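Local coordinates for niemann-Pick type C2 protein (PDB 3WEB) that binds oleic acid in an immunoglobulin-like beta-sandwich of the ML family and probably carries such lipids in the chemical communication of worker ants, at residues S79-K82 / C83-K87. Sequence-based numbering, arbitrary orientation.
Sequences SGVK and CPLKK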
ATOM      1  N   SER A  79      -5.101  -9.287  -7.528  1.00 17.49           N
ATOM      2  CA  SER A  79      -4.059  -8.927  -6.556  1.00 16.47           C
ATOM      3  C   SER A  79      -2.793  -9.786  -6.655  1.00 16.34           C
ATOM      4  O   SER A  79      -1.717  -9.367  -6.233  1.00 16.36           O
ATOM      5  CB  SER A  79      -4.597  -9.007  -5.130  1.00 16.58           C
ATOM      6  OG  SER A  79      -4.696 -10.365  -4.735  1.00 16.62           O
ATOM      7  N   GLY A  80      -2.937 -10.997  -7.175  1.00 16.04           N
ATOM      8  CA  GLY A  80      -1.825 -11.940  -7.242  1.00 15.70           C
ATOM      9  C   GLY A  80      -1.543 -12.645  -5.925  1.00 15.47           C
ATOM     10  O   GLY A  80      -0.575 -13.414  -5.820  1.00 15.01           O
ATOM     11  N   VAL A  81      -2.381 -12.376  -4.923  1.00 15.23           N
ATOM     12  CA  VAL A  81      -2.207 -12.936  -3.584  1.00 15.29           C
ATOM     13  C   VAL A  81      -3.384 -13.844  -3.234  1.00 15.67           C
ATOM     14  O   VAL A  81      -4.540 -13.421  -3.279  1.00 15.47           O
ATOM     15  CB  VAL A  81      -2.087 -11.832  -2.506  1.00 15.48           C
ATOM     16  CG1 VAL A  81      -1.859 -12.445  -1.128  1.00 15.02           C
ATOM     17  CG2 VAL A  81      -0.956 -10.881  -2.832  1.00 15.59           C
ATOM     18  N   LYS A  82      -3.083 -15.087  -2.880  1.00 16.61           N
ATOM     19  CA  LYS A  82      -4.116 -16.027  -2.451  1.00 17.73           C
ATOM     20  C   LYS A  82      -3.908 -16.414  -0.994  1.00 17.19           C
ATOM     21  O   LYS A  82      -2.827 -16.852  -0.602  1.00 17.66           O
ATOM     22  CB  LYS A  82      -4.130 -17.284  -3.327  1.00 19.66           C
ATOM     23  CG  LYS A  82      -4.548 -17.076  -4.781  1.00 21.79           C
ATOM     24  CD  LYS A  82      -4.944 -18.414  -5.407  1.00 25.11           C
ATOM     25  CE  LYS A  82      -4.903 -18.370  -6.927  1.00 25.98           C
ATOM     26  NZ  LYS A  82      -3.500 -18.340  -7.432  1.00 27.81           N
ATOM     27  N   CYS A  83      -4.957 -16.247  -0.197  1.00 16.70           N
ATOM     28  CA  CYS A  83      -4.976 -16.690   1.193  1.00 16.71           C
ATOM     29  C   CYS A  83      -5.262 -18.200   1.276  1.00 16.13           C
ATOM     30  O   CYS A  83      -5.869 -18.760   0.367  1.00 15.93           O
ATOM     31  CB  CYS A  83      -6.050 -15.913   1.958  1.00 17.56           C
ATOM     32  SG  CYS A  83      -5.512 -14.305   2.594  1.00 19.39           S
ATOM     33  N   PRO A  84      -4.823 -18.864   2.362  1.00 15.69           N
ATOM     34  CA  PRO A  84      -4.075 -18.308   3.494  1.00 15.39           C
ATOM     35  C   PRO A  84      -2.610 -18.022   3.157  1.00 15.13           C
ATOM     36  O   PRO A  84      -2.014 -18.704   2.316  1.00 15.42           O
ATOM     37  CB  PRO A  84      -4.189 -19.403   4.557  1.00 15.59           C
ATOM     38  CG  PRO A  84      -4.321 -20.666   3.782  1.00 15.56           C
ATOM     39  CD  PRO A  84      -5.095 -20.308   2.541  1.00 15.62           C
ATOM     40  N   LEU A  85      -2.043 -17.014   3.811  1.00 14.57           N
ATOM     41  CA  LEU A  85      -0.627 -16.697   3.650  1.00 14.71           C
ATOM     42  C   LEU A  85       0.177 -17.576   4.578  1.00 15.12           C
ATOM     43  O   LEU A  85      -0.165 -17.739   5.756  1.00 15.15           O
ATOM     44  CB  LEU A  85      -0.348 -15.227   3.975  1.00 14.36           C
ATOM     45  CG  LEU A  85      -1.278 -14.138   3.430  1.00 14.10           C
ATOM     46  CD1 LEU A  85      -0.727 -12.763   3.800  1.00 14.02           C
ATOM     47  CD2 LEU A  85      -1.489 -14.253   1.927  1.00 14.18           C
ATOM     48  N   LYS A  86       1.234 -18.162   4.036  1.00 15.44           N
ATOM     49  CA  LYS A  86       2.124 -18.992   4.831  1.00 15.85           C
ATOM     50  C   LYS A  86       3.177 -18.155   5.548  1.00 15.71           C
ATOM     51  O   LYS A  86       3.822 -17.284   4.955  1.00 14.70           O
ATOM     52  CB  LYS A  86       2.810 -20.037   3.953  1.00 17.06           C
ATOM     53  CG  LYS A  86       1.874 -21.027   3.281  1.00 18.62           C
ATOM     54  CD  LYS A  86       2.716 -22.018   2.505  1.00 20.45           C
ATOM     55  CE  LYS A  86       1.899 -23.202   2.024  1.00 21.15           C
ATOM     56  NZ  LYS A  86       2.709 -23.945   1.030  1.00 22.75           N
ATOM     57  N   LYS A  87       3.355 -18.452   6.830  1.00 15.86           N
ATOM     58  CA  LYS A  87       4.409 -17.877   7.651  1.00 16.27           C
ATOM     59  C   LYS A  87       5.762 -17.897   6.921  1.00 16.05           C
ATOM     60  O   LYS A  87       6.128 -18.912   6.319  1.00 15.37           O
ATOM     61  CB  LYS A  87       4.484 -18.688   8.953  1.00 17.91           C
ATOM     62  CG  LYS A  87       5.613 -18.336   9.896  1.00 19.94           C
ATOM     63  CD  LYS A  87       5.718 -19.391  10.983  1.00 21.60           C
ATOM     64  CE  LYS A  87       6.913 -19.128  11.872  1.00 23.37           C
ATOM     65  NZ  LYS A  87       6.640 -17.988  12.786  1.00 24.41           N
TER
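In the loop that joins strand 62-66 to strand 91-99 of the immunoglobulin-like beta-sandwich, V81 and L85 meet round a turn built on a cis-proline. One methyl of each does the touching, V81 CG1 lying 3.6 Å from L85 CD2, and the two branched side chains slant across one another. V81 CG1 is anti to the backbone N (chi1 -178°), which sets this methyl beside the carbonyl carbon and on the path of L85. Both residues are buried, as suits apolar branched chains, and both also pack on I91 of strand 91-99. Between them the peptide bond from C83 to P84 is cis, a form that proline adopts more readily than other residues; it bends the chain, and L85 CD2 comes within 3.9 Å of K82 O. C83 SG ties the bend to C74, earlier in the same loop, by a disulfide, while the exposed K82 sends its long chain away from the turn. At the start of the segment 79-82 an ST turn forms. G80 suits its middle, since its positive phi of 79° is easiest for glycine, and the hydroxyl S79 OG accepts a nearly straight hydrogen bond from V81 N at 3.1 Å.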